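Local atomic coordinates of RTX toxin (Vibrio vulnificus CMCP6, PDB entry 6A7H), a protein that acts as a Ras/Rap1-specific endopeptidase toxin, inactivating these small GTPases, presumably by cutting their polypeptide chains. Residues L305-V310 with L462-S467; N316-V321 with V432-K437; D27-V32 with F45-K50. All coordinates share one frame; numbering follows the deposited sequence.

Interaction 1 of 3, residues L305-V310 with L462-S467; sequences LLIGEV and LKVSDS
Leu462 lies against the side of strand 304-309 as a crosspiece, its side chain crossing that of Leu305 at a slant and touching it methyl to methyl, CD1 to CD2, at 4.0 Å. The course of the backbone puts Leu462 CB 3.1 Å from Leu306 O, a close apolar cover on a polar atom. The torsion of Leu462 (chi1 -55°) sets CG beside its own backbone N and opposite the carbonyl carbon, which keeps CG near that oxygen too, 3.5 Å from Leu306 O. Further along, Ile307 and Val464 meet more lightly, the CG2 branch of Ile307 and the CG1 branch of Val464 approaching to 4.2 Å. Leu298 packs on both Leu305 and Leu462, and Phe470 touches Ile307, so these side chains belong to a wider apolar core.

The backbones supply a single parallel-type beta bridge between Ile307 and Leu462. Strand 304-309 is an outermost strand of the four-stranded parallel sheet, bonded on its inner edge to strand 430-436; its other edge receives the beginning of segment 462-467, which comes from a separate two-stranded antiparallel sheet. Leu462 N donates to Leu306 O at 2.9 Å in a bent bond. Its own O accepts from Gly308 N at 2.8 Å, and this second bond is much straighter, 169°. The strands then splay, their directions being 65° apart. Where regular parallel pairing would next join Val464 N to Gly308 O, a water is inserted instead: it accepts from Val464 N and donates to Gly308 O, each at 2.9 Å. Beyond the water the chain turns off, and Asp466 OD1 is hydrogen-bonded to Asn316 ND2 of helix 316-323.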
loop_
_atom_site.group_PDB
_atom_site.type_symbol
_atom_site.label_atom_id
_atom_site.label_comp_id
_atom_site.label_asym_id
_atom_site.label_seq_id
_atom_site.Cartn_x
_atom_site.Cartn_y
_atom_site.Cartn_z
ATOM N N LEU A 305 12.003 12.278 19.153
ATOM C CA LEU A 305 10.808 13.025 19.531
ATOM C C LEU A 305 9.658 12.757 18.580
ATOM O O LEU A 305 9.856 12.752 17.366
ATOM C CB LEU A 305 11.063 14.528 19.513
ATOM C CG LEU A 305 12.093 15.183 20.402
ATOM C CD1 LEU A 305 11.846 16.674 20.349
ATOM C CD2 LEU A 305 11.933 14.660 21.798
ATOM N N LEU A 306 8.457 12.585 19.122
ATOM C CA LEU A 306 7.255 12.461 18.302
ATOM C C LEU A 306 6.363 13.663 18.540
ATOM O O LEU A 306 5.838 13.850 19.639
ATOM C CB LEU A 306 6.488 11.162 18.613
ATOM C CG LEU A 306 7.190 9.837 18.270
ATOM C CD1 LEU A 306 6.378 8.636 18.757
ATOM C CD2 LEU A 306 7.446 9.739 16.771
ATOM N N ILE A 307 6.190 14.482 17.513
ATOM C CA ILE A 307 5.340 15.646 17.650
ATOM C C ILE A 307 4.043 15.502 16.863
ATOM O O ILE A 307 4.055 15.179 15.682
ATOM C CB ILE A 307 6.066 16.914 17.213
ATOM C CG1 ILE A 307 7.326 17.093 18.068
ATOM C CG2 ILE A 307 5.136 18.112 17.352
ATOM C CD1 ILE A 307 8.128 18.359 17.759
ATOM N N GLY A 308 2.921 15.735 17.537
ATOM C CA GLY A 308 1.618 15.632 16.909
ATOM C C GLY A 308 1.235 16.875 16.129
ATOM O O GLY A 308 1.655 17.986 16.459
ATOM N N GLU A 309 0.451 16.680 15.073
ATOM C CA GLU A 309 -0.117 17.784 14.318
ATOM C C GLU A 309 -1.603 17.529 14.200
ATOM O O GLU A 309 -2.026 16.415 13.900
ATOM C CB GLU A 309 0.530 17.934 12.929
ATOM C CG GLU A 309 -0.045 19.100 12.120
ATOM C CD GLU A 309 0.573 19.266 10.730
ATOM O OE1 GLU A 309 1.824 19.314 10.610
ATOM O OE2 GLU A 309 -0.207 19.382 9.757
ATOM N N VAL A 310 -2.386 18.565 14.469
ATOM C CA VAL A 310 -3.840 18.493 14.437
ATOM C C VAL A 310 -4.346 18.993 13.087
ATOM O O VAL A 310 -3.749 19.896 12.491
ATOM C CB VAL A 310 -4.459 19.321 15.603
ATOM C CG1 VAL A 310 -5.949 19.560 15.405
ATOM C CG2 VAL A 310 -4.197 18.638 16.944
ATOM N N LEU A 462 3.911 13.907 21.761
ATOM C CA LEU A 462 4.123 15.268 22.249
ATOM C C LEU A 462 3.341 16.353 21.495
ATOM O O LEU A 462 2.902 16.177 20.351
ATOM C CB LEU A 462 5.614 15.617 22.195
ATOM C CG LEU A 462 6.581 14.682 22.923
ATOM C CD1 LEU A 462 8.034 15.073 22.650
ATOM C CD2 LEU A 462 6.286 14.695 24.411
ATOM N N LYS A 463 3.204 17.494 22.157
ATOM C CA LYS A 463 2.556 18.663 21.602
ATOM C C LYS A 463 3.445 19.860 21.894
ATOM O O LYS A 463 3.967 19.987 22.996
ATOM C CB LYS A 463 1.163 18.829 22.217
ATOM C CG LYS A 463 0.359 20.042 21.770
ATOM C CD LYS A 463 -1.028 20.000 22.413
ATOM C CE LYS A 463 -2.055 20.843 21.657
ATOM N NZ LYS A 463 -2.179 22.228 22.191
ATOM N N VAL A 464 3.650 20.730 20.913
ATOM C CA VAL A 464 4.422 21.933 21.180
ATOM C C VAL A 464 3.532 23.146 20.909
ATOM O O VAL A 464 2.758 23.161 19.943
ATOM C CB VAL A 464 5.748 21.971 20.349
ATOM C CG1 VAL A 464 5.479 21.959 18.872
ATOM C CG2 VAL A 464 6.604 23.181 20.737
ATOM N N SER A 465 3.607 24.138 21.798
ATOM C CA SER A 465 2.726 25.303 21.735
ATOM C C SER A 465 3.351 26.473 20.972
ATOM O O SER A 465 4.500 26.395 20.529
ATOM C CB SER A 465 2.353 25.763 23.144
ATOM O OG SER A 465 3.431 26.455 23.755
ATOM N N ASP A 466 2.594 27.561 20.843
ATOM C CA ASP A 466 3.051 28.753 20.125
ATOM C C ASP A 466 4.325 29.359 20.721
ATOM O O ASP A 466 5.018 30.141 20.063
ATOM C CB ASP A 466 1.951 29.826 20.099
ATOM C CG ASP A 466 0.757 29.428 19.249
ATOM O OD1 ASP A 466 0.906 28.567 18.349
ATOM O OD2 ASP A 466 -0.332 30.000 19.467
ATOM N N SER A 467 4.626 29.003 21.965
ATOM C CA SER A 467 5.808 29.526 22.642
ATOM C C SER A 467 6.816 28.420 22.952
ATOM O O SER A 467 7.521 28.481 23.960
ATOM C CB SER A 467 5.406 30.257 23.931
ATOM O OG SER A 467 4.538 29.468 24.729
HETATM O O HOH W 1 2.258 20.024 18.453
#

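Interaction 2 of 3, residues N316-V321 with V432-K437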
loop_
_atom_site.group_PDB
_atom_site.type_symbol
_atom_site.label_atom_id
_atom_site.label_comp_id
_atom_site.label_asym_id
_atom_site.label_seq_id
_atom_site.Cartn_x
_atom_site.Cartn_y
_atom_site.Cartn_z
ATOM N N ASN A 316 2.566 24.077 14.542
ATOM C CA ASN A 316 3.604 24.328 15.529
ATOM C C ASN A 316 4.779 23.355 15.458
ATOM O O ASN A 316 5.921 23.743 15.694
ATOM C CB ASN A 316 3.001 24.297 16.930
ATOM C CG ASN A 316 2.543 25.661 17.393
ATOM O OD1 ASN A 316 3.253 26.652 17.220
ATOM N ND2 ASN A 316 1.351 25.724 17.980
ATOM N N GLY A 317 4.497 22.096 15.134
ATOM C CA GLY A 317 5.552 21.109 14.956
ATOM C C GLY A 317 6.470 21.445 13.787
ATOM O O GLY A 317 7.701 21.409 13.909
ATOM N N LEU A 318 5.867 21.771 12.647
ATOM C CA LEU A 318 6.631 22.141 11.460
ATOM C C LEU A 318 7.414 23.417 11.713
ATOM O O LEU A 318 8.592 23.505 11.367
ATOM C CB LEU A 318 5.714 22.322 10.246
ATOM C CG LEU A 318 5.276 21.025 9.565
ATOM C CD1 LEU A 318 4.125 21.277 8.573
ATOM C CD2 LEU A 318 6.481 20.399 8.882
ATOM N N ARG A 319 6.756 24.403 12.313
ATOM C CA ARG A 319 7.426 25.652 12.658
ATOM C C ARG A 319 8.615 25.371 13.569
ATOM O O ARG A 319 9.720 25.830 13.301
ATOM C CB ARG A 319 6.466 26.629 13.339
ATOM C CG ARG A 319 7.140 27.912 13.835
ATOM C CD ARG A 319 6.261 28.672 14.839
ATOM N NE ARG A 319 5.837 27.791 15.931
ATOM C CZ ARG A 319 6.568 27.522 17.009
ATOM N NH1 ARG A 319 7.767 28.076 17.162
ATOM N NH2 ARG A 319 6.098 26.694 17.935
ATOM N N PHE A 320 8.382 24.598 14.631
ATOM C CA PHE A 320 9.413 24.348 15.642
ATOM C C PHE A 320 10.656 23.666 15.065
ATOM O O PHE A 320 11.782 24.089 15.327
ATOM C CB PHE A 320 8.871 23.488 16.793
ATOM C CG PHE A 320 9.929 23.091 17.789
ATOM C CD1 PHE A 320 10.238 23.923 18.855
ATOM C CD2 PHE A 320 10.628 21.895 17.649
ATOM C CE1 PHE A 320 11.220 23.566 19.776
ATOM C CE2 PHE A 320 11.613 21.536 18.548
ATOM C CZ PHE A 320 11.911 22.371 19.621
ATOM N N VAL A 321 10.445 22.601 14.302
ATOM C CA VAL A 321 11.556 21.853 13.717
ATOM C C VAL A 321 12.435 22.759 12.859
ATOM O O VAL A 321 13.659 22.595 12.820
ATOM C CB VAL A 321 11.039 20.665 12.875
ATOM C CG1 VAL A 321 12.114 20.143 11.965
ATOM C CG2 VAL A 321 10.568 19.558 13.795
ATOM N N VAL A 432 13.524 13.722 15.078
ATOM C CA VAL A 432 12.300 14.405 15.430
ATOM C C VAL A 432 11.334 14.125 14.278
ATOM O O VAL A 432 11.635 14.371 13.112
ATOM C CB VAL A 432 12.508 15.925 15.651
ATOM C CG1 VAL A 432 13.174 16.561 14.451
ATOM C CG2 VAL A 432 11.185 16.620 15.968
ATOM N N ALA A 433 10.192 13.549 14.602
ATOM C CA ALA A 433 9.244 13.185 13.576
ATOM C C ALA A 433 7.915 13.872 13.868
ATOM O O ALA A 433 7.530 14.033 15.026
ATOM C CB ALA A 433 9.089 11.673 13.512
ATOM N N ILE A 434 7.237 14.307 12.817
ATOM C CA ILE A 434 5.944 14.941 12.966
ATOM C C ILE A 434 4.869 14.075 12.316
ATOM O O ILE A 434 4.880 13.873 11.093
ATOM C CB ILE A 434 5.942 16.343 12.351
ATOM C CG1 ILE A 434 6.944 17.239 13.092
ATOM C CG2 ILE A 434 4.550 16.951 12.428
ATOM C CD1 ILE A 434 7.279 18.512 12.360
ATOM N N TYR A 435 3.963 13.559 13.150
ATOM C CA TYR A 435 2.818 12.739 12.723
ATOM C C TYR A 435 1.474 13.410 13.021
ATOM O O TYR A 435 1.351 14.202 13.958
ATOM C CB TYR A 435 2.835 11.388 13.431
ATOM C CG TYR A 435 3.872 10.399 12.947
ATOM C CD1 TYR A 435 5.187 10.440 13.404
ATOM C CD2 TYR A 435 3.522 9.394 12.060
ATOM C CE1 TYR A 435 6.124 9.518 12.953
ATOM C CE2 TYR A 435 4.445 8.479 11.609
ATOM C CZ TYR A 435 5.735 8.540 12.049
ATOM O OH TYR A 435 6.622 7.606 11.578
ATOM N N GLY A 436 0.459 13.073 12.237
ATOM C CA GLY A 436 -0.906 13.417 12.598
ATOM C C GLY A 436 -1.269 12.624 13.846
ATOM O O GLY A 436 -0.794 11.489 14.025
ATOM N N LYS A 437 -2.106 13.202 14.708
ATOM C CA LYS A 437 -2.353 12.596 16.020
ATOM C C LYS A 437 -3.017 11.211 15.971
ATOM O O LYS A 437 -2.941 10.456 16.937
ATOM C CB LYS A 437 -3.191 13.538 16.894
ATOM C CG LYS A 437 -2.361 14.605 17.602
ATOM C CD LYS A 437 -3.025 15.178 18.867
ATOM C CE LYS A 437 -4.538 15.042 18.874
ATOM N NZ LYS A 437 -5.125 15.403 20.201
#
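Helix 316-321 runs nearly antiparallel to strand 432-436, the two axes passing 9.1 Å apart at 165°, with Gly317 opposite Ile434 and Val321 opposite Val432. The glycine brings the backbones near: Gly317 CA is 6.5 Å from Ile434 CA, and the helix main chain itself becomes the surface on which the isoleucine rests. Ile434 points its side chain at the helix and keeps it extended (chi2 165°), so that CD1 is carried to the peptide between Gly317 and Leu318. This methyl lies 3.3 Å from Gly317 O, an oxygen already engaged by Val321 N one turn on. Leu318 CD2 reaches the same CD1 from another direction, the two side chains crossing at a slant at 4.0 Å.

Val321 serves both strand residues with one branch. Its CG2 is 3.7 Å from Val432 CG2 and equally near Ile434 CD1, the side chain of Val321 running past each of the two in the opposite direction. Arg319 points away from the strand; its NE and NH2 both grip Asn316 OD1 side-on, while NH1 pairs with Glu323. The helix belongs to a beta-alpha-beta crossover: it lies, with helix 325-330, in the connection from strand 304-309 to strand 333-338 and covers strand 430-436, which lies between them in the sheet.

No hydrogen bond joins helix to strand here. Cohesion therefore comes from dispersion and the exclusion of water, and within this contact the fit rests on methyl groups against the helix backbone at Gly317, with the polar grips kept on the helix's other side.

Interaction 3 of 3, residues D27-V32 with F45-K50; sequences DQLDLV and FELNKK
Gln28 lies across Leu47 and Glu46 in an interface built largely of aliphatic packing. Its CG is 3.6 Å from Leu47 CA, and its amide carbon CD comes within 3.5 Å of Glu46 CG, the two side chains crossing at about a right angle. Leu47 extends its branches along helix 20-34: CD1 meets Leu29 CG at 4.0 Å, while CD2 reaches Val32 CG2 at 4.2 Å. Leu70 of a third helix also packs on Leu29.

The polar contacts centre on Gln28, Glu46 and Lys50. Both Gln28 and Glu46 bend at chi2 (65° and 68°), which helps to bring their ends to Lys50. The ammonium NZ makes a salt bridge with Glu46 OE2 at 2.7 Å, one turn back on its own helix, and only a weak hydrogen bond of 3.3 Å to Gln28 OE1 across the interface. The stronger partner of the buried amide is Ala43 O, bonded to Gln28 NE2; together the two bonds probably limit its rotation.

Helices 20-34 and 37-57 thus form an antiparallel helical hairpin, at 159° between the short segments. It lies in the membrane localization domain, consistent with the helical bundle by which related toxin domains attach to membranes.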
loop_
_atom_site.group_PDB
_atom_site.type_symbol
_atom_site.label_atom_id
_atom_site.label_comp_id
_atom_site.label_asym_id
_atom_site.label_seq_id
_atom_site.Cartn_x
_atom_site.Cartn_y
_atom_site.Cartn_z
ATOM N N ASP A 27 -2.688 -25.755 -21.289
ATOM C CA ASP A 27 -1.569 -24.853 -21.044
ATOM C C ASP A 27 -1.362 -24.654 -19.543
ATOM O O ASP A 27 -0.233 -24.670 -19.056
ATOM C CB ASP A 27 -1.794 -23.496 -21.715
ATOM C CG ASP A 27 -1.746 -23.570 -23.227
ATOM O OD1 ASP A 27 -1.208 -24.565 -23.769
ATOM O OD2 ASP A 27 -2.250 -22.622 -23.872
ATOM N N GLN A 28 -2.462 -24.467 -18.822
ATOM C CA GLN A 28 -2.403 -24.231 -17.383
ATOM C C GLN A 28 -1.886 -25.483 -16.665
ATOM O O GLN A 28 -1.168 -25.394 -15.662
ATOM C CB GLN A 28 -3.779 -23.811 -16.858
ATOM C CG GLN A 28 -3.799 -23.409 -15.401
ATOM C CD GLN A 28 -2.981 -22.159 -15.139
ATOM O OE1 GLN A 28 -2.903 -21.278 -15.986
ATOM N NE2 GLN A 28 -2.353 -22.087 -13.970
ATOM N N LEU A 29 -2.230 -26.647 -17.208
ATOM C CA LEU A 29 -1.763 -27.918 -16.673
ATOM C C LEU A 29 -0.253 -28.022 -16.702
ATOM O O LEU A 29 0.381 -28.436 -15.718
ATOM C CB LEU A 29 -2.351 -29.080 -17.457
ATOM C CG LEU A 29 -3.526 -29.798 -16.811
ATOM C CD1 LEU A 29 -4.109 -30.789 -17.798
ATOM C CD2 LEU A 29 -3.072 -30.495 -15.565
ATOM N N ASP A 30 0.311 -27.667 -17.850
ATOM C CA ASP A 30 1.752 -27.617 -18.006
ATOM C C ASP A 30 2.393 -26.711 -16.937
ATOM O O ASP A 30 3.488 -27.004 -16.449
ATOM C CB ASP A 30 2.124 -27.127 -19.407
ATOM C CG ASP A 30 3.539 -27.505 -19.791
ATOM O OD1 ASP A 30 3.961 -28.627 -19.443
ATOM O OD2 ASP A 30 4.233 -26.682 -20.427
ATOM N N LEU A 31 1.714 -25.628 -16.563
ATOM C CA LEU A 31 2.244 -24.759 -15.515
ATOM C C LEU A 31 2.254 -25.460 -14.144
ATOM O O LEU A 31 3.146 -25.219 -13.343
ATOM C CB LEU A 31 1.457 -23.451 -15.433
ATOM C CG LEU A 31 1.672 -22.409 -16.532
ATOM C CD1 LEU A 31 1.086 -21.070 -16.106
ATOM C CD2 LEU A 31 3.146 -22.259 -16.907
ATOM N N VAL A 32 1.279 -26.328 -13.887
ATOM C CA VAL A 32 1.229 -27.079 -12.631
ATOM C C VAL A 32 2.391 -28.064 -12.569
ATOM O O VAL A 32 3.023 -28.249 -11.518
ATOM C CB VAL A 32 -0.106 -27.846 -12.465
ATOM C CG1 VAL A 32 -0.097 -28.680 -11.188
ATOM C CG2 VAL A 32 -1.301 -26.886 -12.486
ATOM N N PHE A 45 -4.644 -23.427 -8.246
ATOM C CA PHE A 45 -5.913 -22.756 -7.974
ATOM C C PHE A 45 -6.470 -22.183 -9.272
ATOM O O PHE A 45 -7.680 -22.207 -9.518
ATOM C CB PHE A 45 -5.740 -21.643 -6.937
ATOM C CG PHE A 45 -5.701 -22.131 -5.507
ATOM C CD1 PHE A 45 -6.548 -23.131 -5.076
ATOM C CD2 PHE A 45 -4.813 -21.578 -4.594
ATOM C CE1 PHE A 45 -6.518 -23.578 -3.758
ATOM C CE2 PHE A 45 -4.776 -22.021 -3.281
ATOM C CZ PHE A 45 -5.628 -23.026 -2.863
ATOM N N GLU A 46 -5.575 -21.672 -10.110
ATOM C CA GLU A 46 -5.980 -21.116 -11.401
ATOM C C GLU A 46 -6.413 -22.242 -12.349
ATOM O O GLU A 46 -7.312 -22.054 -13.178
ATOM C CB GLU A 46 -4.844 -20.280 -12.012
ATOM C CG GLU A 46 -5.018 -19.902 -13.493
ATOM C CD GLU A 46 -6.162 -18.916 -13.753
ATOM O OE1 GLU A 46 -6.447 -18.071 -12.878
ATOM O OE2 GLU A 46 -6.767 -18.978 -14.850
ATOM N N LEU A 47 -5.806 -23.419 -12.218
ATOM C CA LEU A 47 -6.281 -24.553 -13.015
ATOM C C LEU A 47 -7.730 -24.864 -12.643
ATOM O O LEU A 47 -8.578 -25.085 -13.520
ATOM C CB LEU A 47 -5.404 -25.788 -12.815
ATOM C CG LEU A 47 -5.928 -27.075 -13.460
ATOM C CD1 LEU A 47 -5.829 -27.008 -15.005
ATOM C CD2 LEU A 47 -5.239 -28.331 -12.883
ATOM N N ASN A 48 -8.008 -24.869 -11.338
ATOM C CA ASN A 48 -9.347 -25.181 -10.847
ATOM C C ASN A 48 -10.350 -24.137 -11.307
ATOM O O ASN A 48 -11.467 -24.475 -11.697
ATOM C CB ASN A 48 -9.344 -25.303 -9.322
ATOM C CG ASN A 48 -8.903 -26.684 -8.851
ATOM O OD1 ASN A 48 -8.467 -27.521 -9.650
ATOM N ND2 ASN A 48 -9.020 -26.931 -7.554
ATOM N N LYS A 49 -9.935 -22.872 -11.287
ATOM C CA LYS A 49 -10.805 -21.779 -11.698
ATOM C C LYS A 49 -11.126 -21.887 -13.177
ATOM O O LYS A 49 -12.247 -21.585 -13.593
ATOM C CB LYS A 49 -10.167 -20.419 -11.396
ATOM C CG LYS A 49 -11.013 -19.214 -11.800
ATOM C CD LYS A 49 -10.377 -17.916 -11.285
ATOM C CE LYS A 49 -11.095 -16.683 -11.771
ATOM N NZ LYS A 49 -10.955 -16.462 -13.238
ATOM N N LYS A 50 -10.144 -22.312 -13.969
ATOM C CA LYS A 50 -10.373 -22.524 -15.395
ATOM C C LYS A 50 -11.330 -23.693 -15.641
ATOM O O LYS A 50 -12.169 -23.632 -16.540
ATOM C CB LYS A 50 -9.058 -22.769 -16.134
ATOM C CG LYS A 50 -8.285 -21.502 -16.502
ATOM C CD LYS A 50 -7.125 -21.855 -17.433
ATOM C CE LYS A 50 -6.522 -20.641 -18.110
ATOM N NZ LYS A 50 -5.680 -19.859 -17.182
#

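Interactions 1 and 2 are adjoining buried contacts, their centres 6 Å apart, on neighbouring strands of one parallel sheet. The first closes a long chain loop within which the second is nested. Strand 304-309 of interaction 1 is followed in the chain by helix 316-323 of interaction 2, and it is hydrogen-bonded to strand 430-436, which carries the other half of that contact. They divide the work: at the sheet's edge, backbone hydrogen bonds and a water assist the apolar packing, whereas over its face packing acts without any bond across. Interaction 3, with its centre more than 50 Å from both, stands in a separate, wholly helical region; only partly buried, it adds charged groups and an amide to its leucine contacts.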